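Local atomic coordinates of terminal oxygenase component of carbazole (Janthinobacterium sp., PDB entry 7BUG), a protein that serves as the terminal oxygenase of carbazole 1,9a-dioxygenase, a Rieske [2Fe-2S] and iron enzyme that dioxygenates carbazole at its angular C-9a and adjacent C-1 positions. Residues K44-N52 with V287-Y295; L121-A129 with Y136-L145. All coordinates share one frame; numbering follows the deposited sequence.

Contact 1: K44-N52 with V287-Y295; sequences KTLKLLGEN and VPIDENTHY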
loop_
_atom_site.group_PDB
_atom_site.type_symbol
_atom_site.label_atom_id
_atom_site.label_comp_id
_atom_site.label_asym_id
_atom_site.label_seq_id
_atom_site.Cartn_x
_atom_site.Cartn_y
_atom_site.Cartn_z
ATOM N N LYS A 44 22.942 15.488 7.759
ATOM C CA LYS A 44 21.682 15.474 6.979
ATOM C C LYS A 44 21.503 14.068 6.441
ATOM O O LYS A 44 22.513 13.429 6.058
ATOM C CB LYS A 44 21.776 16.500 5.858
ATOM C CG LYS A 44 21.898 17.951 6.334
ATOM C CD LYS A 44 20.575 18.496 6.882
ATOM C CE LYS A 44 20.627 19.917 7.423
ATOM N NZ LYS A 44 21.844 20.145 8.240
ATOM N N THR A 45 20.258 13.591 6.384
ATOM C CA THR A 45 19.913 12.262 5.834
ATOM C C THR A 45 19.363 12.451 4.441
ATOM O O THR A 45 18.684 13.446 4.212
ATOM C CB THR A 45 18.697 11.665 6.542
ATOM O OG1 THR A 45 17.682 12.669 6.478
ATOM C CG2 THR A 45 18.953 11.342 7.975
ATOM N N LEU A 46 19.639 11.499 3.569
ATOM C CA LEU A 46 18.991 11.496 2.254
ATOM C C LEU A 46 19.055 10.066 1.731
ATOM O O LEU A 46 19.793 9.247 2.268
ATOM C CB LEU A 46 19.672 12.490 1.344
ATOM C CG LEU A 46 21.147 12.197 1.078
ATOM C CD1 LEU A 46 21.341 11.462 -0.220
ATOM C CD2 LEU A 46 21.912 13.498 1.074
ATOM N N LYS A 47 18.251 9.797 0.733
ATOM C CA LYS A 47 18.264 8.491 0.049
ATOM C C LYS A 47 18.708 8.716 -1.404
ATOM O O LYS A 47 18.132 9.562 -2.110
ATOM C CB LYS A 47 16.896 7.829 0.180
ATOM C CG LYS A 47 16.903 6.443 -0.444
ATOM C CD LYS A 47 15.549 5.730 -0.354
ATOM C CE LYS A 47 15.413 5.054 0.979
ATOM N NZ LYS A 47 14.119 4.348 1.037
ATOM N N LEU A 48 19.699 7.942 -1.851
ATOM C CA LEU A 48 20.302 8.052 -3.181
ATOM C C LEU A 48 20.465 6.650 -3.754
ATOM O O LEU A 48 21.074 5.788 -3.084
ATOM C CB LEU A 48 21.636 8.768 -3.069
ATOM C CG LEU A 48 22.419 8.923 -4.353
ATOM C CD1 LEU A 48 21.645 9.653 -5.432
ATOM C CD2 LEU A 48 23.757 9.589 -4.110
ATOM N N LEU A 49 19.899 6.406 -4.934
ATOM C CA LEU A 49 19.985 5.062 -5.572
ATOM C C LEU A 49 19.444 4.006 -4.610
ATOM O O LEU A 49 19.923 2.862 -4.606
ATOM C CB LEU A 49 21.424 4.774 -6.019
ATOM C CG LEU A 49 21.802 5.186 -7.438
ATOM C CD1 LEU A 49 21.523 6.621 -7.758
ATOM C CD2 LEU A 49 23.253 4.813 -7.729
ATOM N N GLY A 50 18.478 4.375 -3.773
ATOM C CA GLY A 50 17.801 3.476 -2.832
ATOM C C GLY A 50 18.492 3.311 -1.517
ATOM O O GLY A 50 17.930 2.659 -0.581
ATOM N N GLU A 51 19.666 3.909 -1.346
ATOM C CA GLU A 51 20.470 3.760 -0.125
ATOM C C GLU A 51 20.318 5.018 0.759
ATOM O O GLU A 51 20.488 6.173 0.276
ATOM C CB GLU A 51 21.967 3.655 -0.452
ATOM C CG GLU A 51 22.310 2.541 -1.429
ATOM C CD GLU A 51 23.775 2.211 -1.599
ATOM O OE1 GLU A 51 24.560 2.576 -0.719
ATOM O OE2 GLU A 51 24.107 1.530 -2.590
ATOM N N ASN A 52 20.096 4.771 2.045
ATOM C CA ASN A 52 19.990 5.881 3.025
ATOM C C ASN A 52 21.422 6.278 3.397
ATOM O O ASN A 52 22.202 5.395 3.819
ATOM C CB ASN A 52 19.245 5.513 4.320
ATOM C CG ASN A 52 17.769 5.272 4.059
ATOM O OD1 ASN A 52 17.125 6.113 3.427
ATOM N ND2 ASN A 52 17.264 4.135 4.486
ATOM N N VAL A 287 17.899 12.833 -10.343
ATOM C CA VAL A 287 18.719 11.939 -9.487
ATOM C C VAL A 287 17.832 10.853 -8.892
ATOM O O VAL A 287 16.892 11.143 -8.131
ATOM C CB VAL A 287 19.408 12.752 -8.392
ATOM C CG1 VAL A 287 20.245 11.845 -7.522
ATOM C CG2 VAL A 287 20.222 13.870 -9.009
ATOM N N PRO A 288 18.163 9.565 -9.103
ATOM C CA PRO A 288 17.339 8.493 -8.581
ATOM C C PRO A 288 17.422 8.424 -7.056
ATOM O O PRO A 288 18.521 8.340 -6.456
ATOM C CB PRO A 288 17.929 7.192 -9.176
ATOM C CG PRO A 288 18.880 7.661 -10.225
ATOM C CD PRO A 288 19.314 9.054 -9.834
ATOM N N ILE A 289 16.249 8.483 -6.429
ATOM C CA ILE A 289 16.084 8.303 -4.961
ATOM C C ILE A 289 15.713 6.862 -4.683
ATOM O O ILE A 289 16.368 6.202 -3.861
ATOM C CB ILE A 289 15.064 9.303 -4.365
ATOM C CG1 ILE A 289 15.632 10.713 -4.422
ATOM C CG2 ILE A 289 14.653 8.918 -2.963
ATOM C CD1 ILE A 289 14.646 11.787 -4.091
ATOM N N ASP A 290 14.699 6.371 -5.385
ATOM C CA ASP A 290 14.287 4.948 -5.323
ATOM C C ASP A 290 13.561 4.688 -6.647
ATOM O O ASP A 290 13.629 5.531 -7.515
ATOM C CB ASP A 290 13.465 4.660 -4.068
ATOM C CG ASP A 290 12.136 5.378 -3.971
ATOM O OD1 ASP A 290 11.635 5.889 -4.991
ATOM O OD2 ASP A 290 11.569 5.414 -2.819
ATOM N N GLU A 291 12.891 3.552 -6.801
ATOM C CA GLU A 291 12.309 3.166 -8.101
ATOM C C GLU A 291 11.256 4.175 -8.511
ATOM O O GLU A 291 10.935 4.237 -9.659
ATOM C CB GLU A 291 11.729 1.763 -7.950
ATOM C CG GLU A 291 12.786 0.753 -7.539
ATOM C CD GLU A 291 13.026 0.431 -6.050
ATOM O OE1 GLU A 291 13.534 -0.725 -5.816
ATOM O OE2 GLU A 291 12.738 1.271 -5.114
ATOM N N ASN A 292 10.679 4.896 -7.554
ATOM C CA ASN A 292 9.460 5.718 -7.766
ATOM C C ASN A 292 9.723 7.229 -7.690
ATOM O O ASN A 292 8.769 7.996 -7.870
ATOM C CB ASN A 292 8.452 5.384 -6.660
ATOM C CG ASN A 292 8.115 3.919 -6.586
ATOM O OD1 ASN A 292 7.917 3.272 -7.614
ATOM N ND2 ASN A 292 8.198 3.371 -5.379
ATOM N N THR A 293 10.943 7.685 -7.362
ATOM C CA THR A 293 11.182 9.057 -6.861
ATOM C C THR A 293 12.543 9.559 -7.388
ATOM O O THR A 293 13.464 8.769 -7.520
ATOM C CB THR A 293 11.187 9.058 -5.320
ATOM O OG1 THR A 293 10.186 8.138 -4.848
ATOM C CG2 THR A 293 10.915 10.447 -4.803
ATOM N N HIS A 294 12.644 10.839 -7.662
ATOM C CA HIS A 294 13.911 11.483 -8.063
ATOM C C HIS A 294 14.040 12.816 -7.356
ATOM O O HIS A 294 13.047 13.496 -7.059
ATOM C CB HIS A 294 14.108 11.589 -9.567
ATOM C CG HIS A 294 13.168 12.487 -10.285
ATOM N ND1 HIS A 294 11.871 12.050 -10.635
ATOM C CD2 HIS A 294 13.305 13.724 -10.800
ATOM C CE1 HIS A 294 11.272 13.030 -11.266
ATOM N NE2 HIS A 294 12.082 14.057 -11.389
ATOM N N TYR A 295 15.276 13.257 -7.219
ATOM C CA TYR A 295 15.544 14.700 -7.008
ATOM C C TYR A 295 15.570 15.401 -8.365
ATOM O O TYR A 295 16.201 14.955 -9.308
ATOM C CB TYR A 295 16.894 15.001 -6.367
ATOM C CG TYR A 295 17.085 14.584 -4.954
ATOM C CD1 TYR A 295 16.463 15.324 -3.967
ATOM C CD2 TYR A 295 17.894 13.510 -4.589
ATOM C CE1 TYR A 295 16.600 14.981 -2.648
ATOM C CE2 TYR A 295 18.036 13.153 -3.261
ATOM C CZ TYR A 295 17.416 13.928 -2.291
ATOM O OH TYR A 295 17.494 13.653 -0.952
HETATM O O HOH W 1 16.422 11.447 -0.712
HETATM O O HOH W 2 12.618 3.430 -0.964
#
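Two successive backbone amides of the type I' turn Leu48-Glu51 bond to two successive carbonyls of the other segment: Leu49 N donates to Pro288 O at 2.8 Å, nearly straight (172°), and Gly50 N to Ile289 O at 2.8 Å, more bent, each donor standing above the carbonyl plane. Both central residues of the turn, Leu49 and Gly50, have positive phi; at Gly50 the lack of a side chain makes this easy. Leu49 lies alongside Pro288, its CD1 3.8 Å from Pro288 CG. Leu48 CD1 presses tightly on Val287 CG1, 3.3 Å away. The turn is that of the Rieske-domain hairpin 44-48/51-58, and it meets the end of the hairpin 281-288/293-303 in the catalytic domain, so the contact ties the two domains of the subunit together. Ile289 CD1 lies over the centre of one face of the Tyr295 ring, while Tyr295 OH reaches Leu46 CB at 3.4 Å and shares a water with Lys47 N. Lys47 leaves its strand with CG beside the carbonyl carbon (chi1 -177°), which lays CG 3.5 Å from Ile289 O; it crosses Ile289 at about a right angle, and a second water joins its NZ to Asp290 OD2. Asp290 OD1, an Asx-turn acceptor, takes Asn292 N and Thr293 OG1 from opposite faces of its carboxylate.

Contact 2: L121-A129 with Y136-L145; sequences LKTYPVQEA and YLGDGDPPPL. With MXE (2-methoxyethanol), chain N; CO3 (carbonate ion), chain M.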
loop_
_atom_site.group_PDB
_atom_site.type_symbol
_atom_site.label_atom_id
_atom_site.label_comp_id
_atom_site.label_asym_id
_atom_site.label_seq_id
_atom_site.Cartn_x
_atom_site.Cartn_y
_atom_site.Cartn_z
ATOM N N LEU A 121 31.869 0.669 8.255
ATOM C CA LEU A 121 30.628 1.117 7.634
ATOM C C LEU A 121 30.969 1.707 6.279
ATOM O O LEU A 121 31.977 2.440 6.135
ATOM C CB LEU A 121 30.024 2.151 8.594
ATOM C CG LEU A 121 28.687 2.772 8.257
ATOM C CD1 LEU A 121 27.633 1.740 7.948
ATOM C CD2 LEU A 121 28.245 3.644 9.437
ATOM N N LYS A 122 30.146 1.444 5.278
ATOM C CA LYS A 122 30.371 1.971 3.923
ATOM C C LYS A 122 30.423 3.488 3.938
ATOM O O LYS A 122 29.596 4.141 4.655
ATOM C CB LYS A 122 29.258 1.450 3.010
ATOM C CG LYS A 122 29.399 1.911 1.584
ATOM C CD LYS A 122 30.544 1.243 0.874
ATOM C CE LYS A 122 30.401 1.236 -0.632
ATOM N NZ LYS A 122 31.643 0.780 -1.290
ATOM N N THR A 123 31.408 4.049 3.246
ATOM C CA THR A 123 31.508 5.491 3.021
ATOM C C THR A 123 31.433 5.679 1.519
ATOM O O THR A 123 31.698 4.717 0.722
ATOM C CB THR A 123 32.797 6.096 3.598
ATOM O OG1 THR A 123 33.872 5.480 2.883
ATOM C CG2 THR A 123 32.896 5.891 5.089
ATOM N N TYR A 124 31.057 6.875 1.138
ATOM C CA TYR A 124 31.047 7.339 -0.251
ATOM C C TYR A 124 31.827 8.629 -0.332
ATOM O O TYR A 124 31.675 9.512 0.526
ATOM C CB TYR A 124 29.626 7.466 -0.812
ATOM C CG TYR A 124 28.976 6.125 -0.976
ATOM C CD1 TYR A 124 29.395 5.223 -1.938
ATOM C CD2 TYR A 124 27.890 5.768 -0.200
ATOM C CE1 TYR A 124 28.768 3.992 -2.105
ATOM C CE2 TYR A 124 27.266 4.538 -0.326
ATOM C CZ TYR A 124 27.701 3.648 -1.293
ATOM O OH TYR A 124 27.051 2.479 -1.448
ATOM N N PRO A 125 32.580 8.815 -1.428
ATOM C CA PRO A 125 33.216 10.097 -1.687
ATOM C C PRO A 125 32.199 11.234 -1.831
ATOM O O PRO A 125 31.115 11.021 -2.385
ATOM C CB PRO A 125 33.987 9.901 -2.999
ATOM C CG PRO A 125 34.155 8.402 -3.128
ATOM C CD PRO A 125 32.941 7.808 -2.439
ATOM N N VAL A 126 32.539 12.414 -1.349
ATOM C CA VAL A 126 31.693 13.635 -1.437
ATOM C C VAL A 126 32.557 14.797 -1.839
ATOM O O VAL A 126 33.644 14.942 -1.248
ATOM C CB VAL A 126 31.058 14.104 -0.127
ATOM C CG1 VAL A 126 29.775 14.850 -0.400
ATOM C CG2 VAL A 126 30.946 13.051 0.933
ATOM N N GLN A 127 32.066 15.610 -2.771
ATOM C CA GLN A 127 32.810 16.791 -3.289
ATOM C C GLN A 127 31.791 17.925 -3.351
ATOM O O GLN A 127 30.632 17.660 -3.753
ATOM C CB GLN A 127 33.354 16.457 -4.684
ATOM C CG GLN A 127 34.280 17.485 -5.305
ATOM C CD GLN A 127 34.842 16.934 -6.578
ATOM O OE1 GLN A 127 34.710 15.732 -6.873
ATOM N NE2 GLN A 127 35.480 17.809 -7.332
ATOM N N GLU A 128 32.209 19.150 -3.079
ATOM C CA GLU A 128 31.372 20.334 -3.368
ATOM C C GLU A 128 31.966 21.055 -4.559
ATOM O O GLU A 128 33.189 21.188 -4.604
ATOM C CB GLU A 128 31.415 21.294 -2.185
ATOM C CG GLU A 128 31.048 20.648 -0.914
ATOM C CD GLU A 128 30.898 21.708 0.129
ATOM O OE1 GLU A 128 31.861 21.908 0.899
ATOM O OE2 GLU A 128 29.851 22.319 0.129
ATOM N N ALA A 129 31.153 21.436 -5.526
ATOM C CA ALA A 129 31.579 22.233 -6.675
ATOM C C ALA A 129 30.430 23.148 -7.051
ATOM O O ALA A 129 29.293 22.673 -7.096
ATOM C CB ALA A 129 31.940 21.348 -7.805
ATOM N N TYR A 136 29.626 10.408 -4.853
ATOM C CA TYR A 136 29.988 9.322 -5.781
ATOM C C TYR A 136 29.368 8.055 -5.246
ATOM O O TYR A 136 29.881 7.512 -4.273
ATOM C CB TYR A 136 31.497 9.201 -5.896
ATOM C CG TYR A 136 31.867 8.133 -6.890
ATOM C CD1 TYR A 136 31.677 8.336 -8.239
ATOM C CD2 TYR A 136 32.378 6.909 -6.471
ATOM C CE1 TYR A 136 32.030 7.367 -9.160
ATOM C CE2 TYR A 136 32.758 5.952 -7.395
ATOM C CZ TYR A 136 32.592 6.191 -8.738
ATOM O OH TYR A 136 32.977 5.213 -9.619
ATOM N N LEU A 137 28.194 7.679 -5.758
ATOM C CA LEU A 137 27.502 6.461 -5.278
ATOM C C LEU A 137 28.107 5.277 -6.036
ATOM O O LEU A 137 27.572 4.855 -7.026
ATOM C CB LEU A 137 25.997 6.586 -5.448
ATOM C CG LEU A 137 25.111 5.725 -4.555
ATOM C CD1 LEU A 137 25.353 4.231 -4.714
ATOM C CD2 LEU A 137 25.243 6.109 -3.098
ATOM N N GLY A 138 29.242 4.840 -5.540
ATOM C CA GLY A 138 30.013 3.781 -6.190
ATOM C C GLY A 138 31.136 3.328 -5.315
ATOM O O GLY A 138 31.397 3.896 -4.258
ATOM N N ASP A 139 31.875 2.388 -5.860
ATOM C CA ASP A 139 32.889 1.603 -5.138
ATOM C C ASP A 139 34.245 1.929 -5.755
ATOM O O ASP A 139 34.285 2.284 -6.937
ATOM C CB ASP A 139 32.602 0.121 -5.321
ATOM C CG ASP A 139 31.171 -0.185 -4.939
ATOM O OD1 ASP A 139 30.790 0.205 -3.774
ATOM O OD2 ASP A 139 30.438 -0.691 -5.844
ATOM N N GLY A 140 35.280 1.960 -4.953
ATOM C CA GLY A 140 36.632 2.210 -5.479
ATOM C C GLY A 140 36.902 3.682 -5.711
ATOM O O GLY A 140 36.125 4.555 -5.253
ATOM N N ASP A 141 38.021 3.974 -6.367
ATOM C CA ASP A 141 38.535 5.344 -6.585
ATOM C C ASP A 141 37.572 6.055 -7.529
ATOM O O ASP A 141 37.333 5.562 -8.639
ATOM C CB ASP A 141 39.960 5.253 -7.148
ATOM C CG ASP A 141 40.858 4.303 -6.366
ATOM O OD1 ASP A 141 40.639 4.160 -5.158
ATOM O OD2 ASP A 141 41.753 3.694 -6.979
ATOM N N PRO A 142 37.015 7.219 -7.170
ATOM C CA PRO A 142 36.111 7.889 -8.082
ATOM C C PRO A 142 36.870 8.532 -9.240
ATOM O O PRO A 142 38.060 8.900 -9.088
ATOM C CB PRO A 142 35.482 9.013 -7.246
ATOM C CG PRO A 142 36.439 9.235 -6.115
ATOM C CD PRO A 142 37.141 7.912 -5.893
ATOM N N PRO A 143 36.181 8.726 -10.379
ATOM C CA PRO A 143 36.685 9.522 -11.486
ATOM C C PRO A 143 36.612 10.998 -11.136
ATOM O O PRO A 143 35.972 11.395 -10.144
ATOM C CB PRO A 143 35.686 9.282 -12.624
ATOM C CG PRO A 143 34.384 9.104 -11.866
ATOM C CD PRO A 143 34.766 8.352 -10.611
ATOM N N PRO A 144 37.214 11.879 -11.956
ATOM C CA PRO A 144 36.981 13.310 -11.803
ATOM C C PRO A 144 35.466 13.581 -11.877
ATOM O O PRO A 144 34.799 12.956 -12.696
ATOM C CB PRO A 144 37.686 13.996 -12.977
ATOM C CG PRO A 144 38.254 12.846 -13.834
ATOM C CD PRO A 144 38.109 11.541 -13.080
ATOM N N LEU A 145 35.022 14.562 -11.122
ATOM C CA LEU A 145 33.623 15.041 -11.177
ATOM C C LEU A 145 33.290 15.509 -12.586
ATOM O O LEU A 145 32.151 15.243 -13.052
ATOM C CB LEU A 145 33.461 16.170 -10.163
ATOM C CG LEU A 145 32.094 16.842 -10.192
ATOM C CD1 LEU A 145 30.975 15.852 -9.856
ATOM C CD2 LEU A 145 32.045 18.000 -9.258
HETATM O O1 MXE N . 36.657 17.296 -12.388
HETATM C C1 MXE N . 37.521 17.660 -11.327
HETATM C C2 MXE N . 38.050 16.480 -10.530
HETATM O O2 MXE N . 37.290 16.397 -9.327
HETATM C C3 MXE N . 36.746 15.229 -8.827
HETATM C C CO3 M . 36.626 11.978 -0.205
HETATM O O1 CO3 M . 35.398 12.348 -0.156
HETATM O O2 CO3 M . 36.952 10.718 -0.538
HETATM O O3 CO3 M . 37.557 12.808 0.233
HETATM O O HOH W 3 32.600 3.657 -1.563
#
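Leu137 CD2 sits over one face of the Tyr124 ring, 3.9 Å from its centroid and 14° off the normal, a CH-pi contact displaced toward the rim, while Gly138 O lies in the ring plane at the edge, 3.3 Å from Tyr124 CD1. Tyr124 OH is hydrogen-bonded to Glu51 OE1 and Arg26 NH2. Replacing Tyr124 with an alanine would probably leave Leu137 CD2 without its aromatic face and deprive Glu51 and Arg26 of the hydroxyl they both bond. The Tyr136 ring has Pro142 CB over the centre of one face, where a compact proline ring suits close layering, and Asp139 O at its edge. Pro125 packs alongside the start of the Tyr136 side chain, CB to CB 3.9 Å, and its CG also meets Pro142 CG. The backbone bond Tyr136 N to Pro125 O, 2.9 Å, belongs to the antiparallel hairpin 123-129/132-137. At one end Lys122, bent at chi2 (71°), brings NZ to the anti lone pair of Asp139 OD1, a salt bridge of 2.7 Å; the same NZ also donates to a water that lies within bonding distance of Thr123 O and Gly138 O. At the other end Ala129 CB, small enough to admit a leucine, touches Leu145 CD2. Extended Gln127 donates through NE2 to O2 of 2-methoxyethanol, whose detailed placement against this amide is doubtful, and a carbonate ion, probably from the crystallisation liquor, accepts from Val126 N. Leu137 centres an inverse gamma turn. Within the Rieske-domain sheet, strand 123-129 is flanked by strand 61-66, which Val126 and Glu128 touch on Cys64 and Leu62, and Trp29 of strand 28-32 packs against Pro125, Gln127, Pro142 and Leu145.

In the fold
Both contacts reach the antiparallel sheet of the Rieske domain, but contact 1 is mostly buried and joins that sheet to the catalytic domain across 234 intervening residues, whereas contact 2 is local, partly exposed, and holds one hairpin to the loop that follows it. Accordingly, contact 1 relies on backbone bonds at a turn and on aliphatic packing, with a charged pair bridged by water at its margin; contact 2 adds a direct salt bridge between Lys122 and Asp139 and two small molecules bound beside it. The two meet where Glu51 OE1 and Tyr124 OH lie 2.6 Å apart, a probable hydrogen bond, and where Leu48 and Leu49 pack on Leu137.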